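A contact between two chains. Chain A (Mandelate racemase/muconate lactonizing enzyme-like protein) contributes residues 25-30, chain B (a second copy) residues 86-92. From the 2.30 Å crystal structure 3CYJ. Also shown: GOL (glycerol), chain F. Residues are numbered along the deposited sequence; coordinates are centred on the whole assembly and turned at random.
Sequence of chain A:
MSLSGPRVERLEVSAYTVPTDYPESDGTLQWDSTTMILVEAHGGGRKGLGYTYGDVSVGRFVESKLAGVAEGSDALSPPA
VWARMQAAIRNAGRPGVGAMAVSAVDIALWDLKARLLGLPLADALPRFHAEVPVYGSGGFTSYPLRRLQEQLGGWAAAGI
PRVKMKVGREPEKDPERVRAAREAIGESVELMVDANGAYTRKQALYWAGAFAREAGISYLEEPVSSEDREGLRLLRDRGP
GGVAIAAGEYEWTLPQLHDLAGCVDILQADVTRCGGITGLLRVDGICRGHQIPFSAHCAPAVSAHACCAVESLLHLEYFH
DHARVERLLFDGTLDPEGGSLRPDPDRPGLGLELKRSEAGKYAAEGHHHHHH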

# COMPACT_ATOMS: atom_id res chain seq x y z
N SER A 25 25.52 -27.78 17.54
CA SER A 25 24.56 -26.75 17.93
C SER A 25 24.54 -25.65 16.87
O SER A 25 25.43 -25.57 16.01
CB SER A 25 24.91 -26.19 19.29
OG SER A 25 26.13 -25.47 19.20
N ASP A 26 23.53 -24.81 16.95
CA ASP A 26 23.45 -23.68 16.06
C ASP A 26 22.90 -22.58 16.95
O ASP A 26 22.83 -22.77 18.21
CB ASP A 26 22.59 -23.97 14.81
CG ASP A 26 21.15 -24.37 15.13
OD1 ASP A 26 20.57 -23.85 16.12
OD2 ASP A 26 20.57 -25.18 14.36
N GLY A 27 22.52 -21.47 16.33
CA GLY A 27 22.07 -20.33 17.09
C GLY A 27 20.91 -20.65 18.02
O GLY A 27 20.82 -20.08 19.07
N THR A 28 20.00 -21.55 17.68
CA THR A 28 18.86 -21.75 18.54
C THR A 28 18.62 -23.21 18.98
O THR A 28 17.55 -23.50 19.53
CB THR A 28 17.52 -21.20 17.85
OG1 THR A 28 17.44 -21.71 16.52
CG2 THR A 28 17.48 -19.70 17.76
N LEU A 29 19.57 -24.12 18.76
CA LEU A 29 19.32 -25.52 19.11
C LEU A 29 20.61 -26.36 19.30
O LEU A 29 21.64 -26.03 18.73
CB LEU A 29 18.38 -26.17 18.10
CG LEU A 29 17.69 -27.50 18.45
CD1 LEU A 29 16.52 -27.33 19.36
CD2 LEU A 29 17.20 -28.18 17.20
N GLN A 30 20.53 -27.41 20.12
CA GLN A 30 21.63 -28.33 20.41
C GLN A 30 21.09 -29.73 20.15
O GLN A 30 19.94 -30.06 20.48
CB GLN A 30 22.07 -28.24 21.88
CG GLN A 30 22.71 -26.93 22.30
CD GLN A 30 23.10 -26.91 23.82
OE1 GLN A 30 22.24 -27.01 24.68
NE2 GLN A 30 24.38 -26.80 24.12
N GLN B 86 8.25 -25.40 23.03
CA GLN B 86 8.32 -24.76 21.70
C GLN B 86 9.75 -24.68 21.14
O GLN B 86 9.95 -24.81 19.93
CB GLN B 86 7.71 -23.34 21.71
CG GLN B 86 6.28 -23.22 22.23
CD GLN B 86 5.22 -23.79 21.26
OE1 GLN B 86 5.55 -24.35 20.18
NE2 GLN B 86 3.94 -23.64 21.64
N ALA B 87 10.75 -24.45 22.02
CA ALA B 87 12.15 -24.34 21.54
C ALA B 87 12.64 -25.71 21.15
O ALA B 87 13.34 -25.89 20.14
CB ALA B 87 13.07 -23.72 22.61
N ALA B 88 12.25 -26.70 21.93
CA ALA B 88 12.75 -28.06 21.75
C ALA B 88 12.30 -28.70 20.46
O ALA B 88 12.97 -29.57 19.93
CB ALA B 88 12.38 -28.94 22.98
N ILE B 89 11.16 -28.30 19.94
CA ILE B 89 10.63 -29.02 18.80
C ILE B 89 10.86 -28.25 17.47
O ILE B 89 10.18 -28.53 16.49
CB ILE B 89 9.13 -29.39 19.02
CG1 ILE B 89 8.24 -28.13 19.09
CG2 ILE B 89 8.97 -30.30 20.33
CD1 ILE B 89 6.76 -28.42 19.19
N ARG B 90 11.82 -27.33 17.43
CA ARG B 90 12.11 -26.60 16.18
C ARG B 90 12.27 -27.54 14.98
O ARG B 90 11.58 -27.39 13.98
CB ARG B 90 13.36 -25.72 16.31
CG ARG B 90 13.59 -24.71 15.08
CD ARG B 90 15.05 -24.14 15.11
NE ARG B 90 16.01 -25.15 14.63
CZ ARG B 90 17.34 -25.07 14.75
NH1 ARG B 90 17.88 -24.01 15.34
NH2 ARG B 90 18.11 -26.08 14.30
N ASN B 91 13.19 -28.50 15.07
CA ASN B 91 13.39 -29.48 14.01
C ASN B 91 12.26 -30.52 13.95
O ASN B 91 11.93 -31.00 12.89
CB ASN B 91 14.72 -30.23 14.19
CG ASN B 91 15.92 -29.32 14.11
OD1 ASN B 91 15.81 -28.11 13.71
ND2 ASN B 91 17.12 -29.88 14.45
N ALA B 92 11.69 -30.89 15.09
CA ALA B 92 10.70 -31.97 15.12
C ALA B 92 9.40 -31.55 14.45
O ALA B 92 8.66 -32.39 13.94
CB ALA B 92 10.49 -32.46 16.56
C1 GOL F . 19.33 -28.92 12.05
O1 GOL F . 19.47 -28.76 13.46
C2 GOL F . 20.19 -27.94 11.22
O2 GOL F . 20.85 -26.86 11.92
C3 GOL F . 19.32 -27.38 10.11
O3 GOL F . 20.03 -26.29 9.54
O HOH W 1 14.90 -23.75 18.82

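Read from chain A, this contact is a tight turn built to receive one arginine. Ser A25 opens the stretch with its CA-to-CB bond directed away from chain B and takes no part; the CA-to-CB bond of Asp A26 points toward the partner.

Asp A26 is the anchor. Its carboxylate meets the guanidinium of Arg B90 end-on, OD1 accepting from NH1 at 2.8 Å and OD2 from NH2 at 2.6 Å, a two-pronged salt bridge whose N-H...O angles of 163° and 152° are favourable. The same OD1 is also held by its own chain: Thr A28 N donates to it at 2.8 Å, and Leu A29 N makes a weak bond to it at the same distance. With Asp A26 N bonded to Leu A29 O at 2.9 Å, the turn is closed and the acid is fixed in place before the arginine is counted. Aspartate suits this site because its short side chain, with chi1 at p, can reach the backbone amides just ahead while still offering both oxygens across the interface. Burial strengthens the case for pairing the charge.

Gly A27 makes no contact with the other stretch and simply carries the chain round the turn. Thr A28 follows, its OG1 accepting from Arg B90 NH1 at 2.6 Å, so that one nitrogen serves both acid and hydroxyl. Its carbonyl is used too: a water donates to Thr A28 O at 2.8 Å and to Ala B87 O at 3.0 Å, joining the turn to the end of the chain B helix.

Leu A29 supplies the apolar part, with 88 Å² covered, nearly matching the 89 Å² of Arg B90. Its CB lies over one face of the guanidinium, 3.5 Å from NH1, while the polar partners sit round the edge. Beyond, CD1 packs 3.6 Å from Ala B87 O and CD2 comes within 3.2 Å of Asn B91 ND2. The small side chains of Ala B87 and Ala B88 point sideways and away, leaving the leucine to pack against helix-end backbone.

Arg B90 reaches this pocket through an extended chi1 and chi2, both t, and is steadied by its neighbour: Asn B91 OD1 accepts from NE and NH2, each at 3.1 Å. A glycerol, probably from the crystallisation liquor, bridges the two chains, taking a bond from Asn B91 ND2 to its O1 at 2.8 Å and giving one from its O2 to Asp A26 OD2 at 3.0 Å. Gln A30 turns away again, and the contact ends.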